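Local coordinates for protein beta-lactamase (Francisella tularensis subsp. tularensis, PDB 3P09) that probably hydrolyses beta-lactam antibiotics to substituted beta-amino acids, as a class A beta-lactamase that would confer antibiotic resistance, at residues G231-A243 with L255-S269. Numbering follows the deposited sequence.
Sequences GTCGQYAATNDVA and LGILYTNPNDKNAPS. With SO4 (sulfate ion), chain F.
Tyr236 O takes two donors from the end of strand 255-260 and the loop that follows it: Thr260 OG1 at 2.9 Å, in the carbonyl plane on a lone pair, and Asn261 N, from above that plane with an N-H...O angle of 170°. The Thr260 hydroxyl lies anti to the backbone N (chi1 -167°), directed at this oxygen. Backbone bonds from Tyr236 N to Lys265 O and Ala237 N to Ala267 O hold the type I' turn 235-238 against the loop.

Lys265 CA makes a CH-pi contact over one face of the Tyr236 ring, 3.7 Å from the centroid.

Strands 239-243 and 255-260 pair antiparallel, their axes 176° apart. Asp241 N to Ile257 O and Ile257 N to Asp241 O are each 3.0 Å. On one face Leu258 CD2 lies 3.6 Å from Asn240 CG, and Asn240 ND2 donates to Pro61 O; on the other, Ile257 packs on helix 271-289.

On edge strand 225-232, beside 239-246, Thr232 OG1 donates (2.6 Å) to O1 of a sulfate, probably from the crystallisation liquor, in what is probably the active-site cleft. The contact is the hairpin of strands 239-246 and 253-260 in the five-stranded class A beta-lactamase sheet.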
# COMPACT_ATOMS: atom_id res chain seq x y z
N GLY A 231 3.24 -4.37 2.10
CA GLY A 231 4.27 -4.58 1.11
C GLY A 231 5.41 -5.31 1.77
O GLY A 231 5.80 -4.98 2.89
N THR A 232 5.96 -6.30 1.07
CA THR A 232 7.06 -7.08 1.60
C THR A 232 7.99 -7.45 0.45
O THR A 232 7.68 -8.35 -0.33
CB THR A 232 6.52 -8.36 2.27
OG1 THR A 232 5.36 -8.05 3.07
CG2 THR A 232 7.57 -8.97 3.15
N CYS A 233 9.13 -6.76 0.31
CA CYS A 233 10.00 -7.00 -0.85
C CYS A 233 10.68 -8.36 -0.86
O CYS A 233 10.92 -8.94 -1.93
CB CYS A 233 11.06 -5.88 -1.01
SG CYS A 233 10.39 -4.37 -1.75
N GLY A 234 11.04 -8.85 0.33
CA GLY A 234 11.85 -10.04 0.45
C GLY A 234 13.33 -9.73 0.35
O GLY A 234 14.16 -10.64 0.20
N GLN A 235 13.67 -8.45 0.40
CA GLN A 235 15.06 -8.04 0.54
C GLN A 235 15.13 -6.73 1.30
O GLN A 235 14.12 -6.03 1.42
CB GLN A 235 15.72 -7.92 -0.83
CG GLN A 235 14.99 -7.02 -1.80
CD GLN A 235 15.88 -6.57 -2.95
OE1 GLN A 235 16.66 -7.34 -3.50
NE2 GLN A 235 15.76 -5.29 -3.31
N TYR A 236 16.31 -6.40 1.81
CA TYR A 236 16.54 -5.20 2.62
C TYR A 236 15.52 -5.07 3.74
O TYR A 236 15.11 -3.95 4.10
CB TYR A 236 16.57 -3.94 1.75
CG TYR A 236 17.71 -3.93 0.76
CD1 TYR A 236 19.03 -3.80 1.19
CD2 TYR A 236 17.48 -4.06 -0.60
CE1 TYR A 236 20.09 -3.80 0.29
CE2 TYR A 236 18.53 -4.06 -1.51
CZ TYR A 236 19.82 -3.93 -1.07
OH TYR A 236 20.85 -3.93 -1.98
N ALA A 237 15.11 -6.21 4.29
CA ALA A 237 14.13 -6.27 5.37
C ALA A 237 12.89 -5.41 5.08
O ALA A 237 12.17 -5.04 6.01
CB ALA A 237 14.77 -5.85 6.69
N ALA A 238 12.62 -5.11 3.81
CA ALA A 238 11.58 -4.12 3.49
C ALA A 238 10.21 -4.64 3.87
O ALA A 238 9.73 -5.64 3.34
CB ALA A 238 11.62 -3.73 2.00
N THR A 239 9.58 -3.93 4.80
CA THR A 239 8.30 -4.37 5.36
C THR A 239 7.43 -3.13 5.52
O THR A 239 7.80 -2.22 6.26
CB THR A 239 8.52 -5.02 6.75
OG1 THR A 239 9.66 -5.90 6.71
CG2 THR A 239 7.28 -5.81 7.18
N ASN A 240 6.29 -3.08 4.82
CA ASN A 240 5.47 -1.86 4.81
C ASN A 240 4.02 -2.14 5.17
O ASN A 240 3.52 -3.24 4.96
CB ASN A 240 5.46 -1.18 3.43
CG ASN A 240 6.84 -0.83 2.91
OD1 ASN A 240 7.78 -0.61 3.66
ND2 ASN A 240 6.95 -0.75 1.59
N ASP A 241 3.35 -1.13 5.71
CA ASP A 241 1.90 -1.20 5.86
C ASP A 241 1.37 0.21 5.74
O ASP A 241 1.86 1.10 6.43
CB ASP A 241 1.52 -1.85 7.20
CG ASP A 241 0.05 -2.28 7.24
OD1 ASP A 241 -0.62 -2.30 6.19
OD2 ASP A 241 -0.42 -2.63 8.34
N VAL A 242 0.40 0.43 4.85
CA VAL A 242 -0.19 1.77 4.70
C VAL A 242 -1.70 1.64 4.86
O VAL A 242 -2.34 0.80 4.19
CB VAL A 242 0.16 2.42 3.35
CG1 VAL A 242 -0.42 3.84 3.25
CG2 VAL A 242 1.67 2.45 3.15
N ALA A 243 -2.27 2.45 5.74
CA ALA A 243 -3.59 2.18 6.25
C ALA A 243 -4.48 3.40 6.30
O ALA A 243 -3.99 4.53 6.37
CB ALA A 243 -3.48 1.59 7.64
N LEU A 255 -2.31 6.39 7.82
CA LEU A 255 -1.06 6.13 8.51
C LEU A 255 -0.21 5.24 7.64
O LEU A 255 -0.65 4.16 7.25
CB LEU A 255 -1.34 5.45 9.85
CG LEU A 255 -0.14 4.83 10.57
CD1 LEU A 255 0.93 5.88 10.90
CD2 LEU A 255 -0.61 4.11 11.82
N GLY A 256 0.99 5.70 7.31
CA GLY A 256 1.95 4.90 6.57
C GLY A 256 3.13 4.59 7.47
O GLY A 256 3.65 5.50 8.12
N ILE A 257 3.54 3.32 7.53
CA ILE A 257 4.74 2.92 8.25
C ILE A 257 5.59 2.05 7.32
O ILE A 257 5.13 1.00 6.87
CB ILE A 257 4.40 2.11 9.52
CG1 ILE A 257 3.47 2.91 10.44
CG2 ILE A 257 5.68 1.71 10.24
CD1 ILE A 257 3.02 2.14 11.68
N LEU A 258 6.80 2.53 6.99
CA LEU A 258 7.67 1.82 6.07
C LEU A 258 8.95 1.48 6.82
O LEU A 258 9.42 2.26 7.65
CB LEU A 258 7.99 2.68 4.84
CG LEU A 258 6.79 3.43 4.24
CD1 LEU A 258 7.23 4.27 3.05
CD2 LEU A 258 5.67 2.50 3.81
N TYR A 259 9.51 0.31 6.55
CA TYR A 259 10.71 -0.10 7.26
C TYR A 259 11.66 -0.74 6.27
O TYR A 259 11.23 -1.53 5.43
CB TYR A 259 10.39 -1.08 8.41
CG TYR A 259 11.64 -1.66 9.01
CD1 TYR A 259 12.46 -0.88 9.82
CD2 TYR A 259 12.04 -2.97 8.76
CE1 TYR A 259 13.64 -1.38 10.35
CE2 TYR A 259 13.21 -3.49 9.30
CZ TYR A 259 14.01 -2.68 10.09
OH TYR A 259 15.19 -3.17 10.63
N THR A 260 12.94 -0.39 6.35
CA THR A 260 13.94 -1.05 5.52
C THR A 260 15.30 -1.00 6.20
O THR A 260 15.58 -0.10 7.01
CB THR A 260 14.01 -0.41 4.10
OG1 THR A 260 14.76 -1.26 3.22
CG2 THR A 260 14.64 0.96 4.14
N ASN A 261 16.14 -1.98 5.89
CA ASN A 261 17.53 -1.96 6.33
C ASN A 261 18.38 -1.89 5.08
O ASN A 261 18.66 -2.91 4.45
CB ASN A 261 17.85 -3.23 7.14
CG ASN A 261 19.29 -3.28 7.65
OD1 ASN A 261 20.13 -2.47 7.26
ND2 ASN A 261 19.58 -4.26 8.51
N PRO A 262 18.78 -0.68 4.69
CA PRO A 262 19.49 -0.52 3.42
C PRO A 262 20.90 -1.11 3.49
O PRO A 262 21.55 -1.20 2.45
CB PRO A 262 19.57 0.99 3.26
CG PRO A 262 19.58 1.51 4.66
CD PRO A 262 18.75 0.57 5.47
N ASN A 263 21.34 -1.54 4.68
CA ASN A 263 22.69 -2.07 4.84
C ASN A 263 22.80 -3.58 4.75
O ASN A 263 23.89 -4.14 4.89
CB ASN A 263 23.31 -1.60 6.15
CG ASN A 263 23.37 -0.10 6.26
OD1 ASN A 263 24.10 0.56 5.52
ND2 ASN A 263 22.57 0.46 7.16
N ASP A 264 21.67 -4.25 4.55
CA ASP A 264 21.67 -5.71 4.56
C ASP A 264 20.65 -6.26 3.56
O ASP A 264 19.47 -6.41 3.88
CB ASP A 264 21.36 -6.22 5.96
CG ASP A 264 21.73 -7.68 6.15
OD1 ASP A 264 21.92 -8.38 5.14
OD2 ASP A 264 21.83 -8.12 7.32
N LYS A 265 21.11 -6.56 2.35
CA LYS A 265 20.21 -7.02 1.31
C LYS A 265 19.46 -8.27 1.74
O LYS A 265 18.28 -8.44 1.42
CB LYS A 265 20.97 -7.30 0.01
CG LYS A 265 20.05 -7.67 -1.14
CD LYS A 265 20.81 -7.75 -2.46
CE LYS A 265 19.85 -7.93 -3.62
NZ LYS A 265 20.57 -7.94 -4.92
N ASN A 266 20.15 -9.15 2.46
CA ASN A 266 19.53 -10.41 2.82
C ASN A 266 18.72 -10.41 4.11
O ASN A 266 18.19 -11.44 4.50
CB ASN A 266 20.58 -11.53 2.86
CG ASN A 266 21.15 -11.83 1.49
OD1 ASN A 266 20.45 -11.70 0.48
ND2 ASN A 266 22.41 -12.22 1.44
N ALA A 267 18.63 -9.27 4.78
CA ALA A 267 17.84 -9.23 6.02
C ALA A 267 16.37 -9.51 5.72
O ALA A 267 15.80 -8.97 4.77
CB ALA A 267 18.01 -7.89 6.74
N PRO A 268 15.74 -10.37 6.54
CA PRO A 268 14.34 -10.76 6.32
C PRO A 268 13.37 -9.69 6.81
O PRO A 268 13.75 -8.78 7.54
CB PRO A 268 14.21 -12.02 7.18
CG PRO A 268 15.18 -11.83 8.27
CD PRO A 268 16.35 -11.09 7.67
N SER A 269 12.11 -9.80 6.39
CA SER A 269 11.08 -8.85 6.81
C SER A 269 10.95 -8.79 8.34
O SER A 269 11.29 -9.74 9.05
CB SER A 269 9.74 -9.22 6.18
OG SER A 269 9.30 -10.46 6.70
S SO4 F . 2.82 -8.42 0.58
O1 SO4 F . 3.30 -9.05 1.79
O2 SO4 F . 3.93 -8.12 -0.31
O3 SO4 F . 1.91 -9.35 -0.06
O4 SO4 F . 2.14 -7.18 0.92
O HOH W 1 20.54 -4.83 -4.45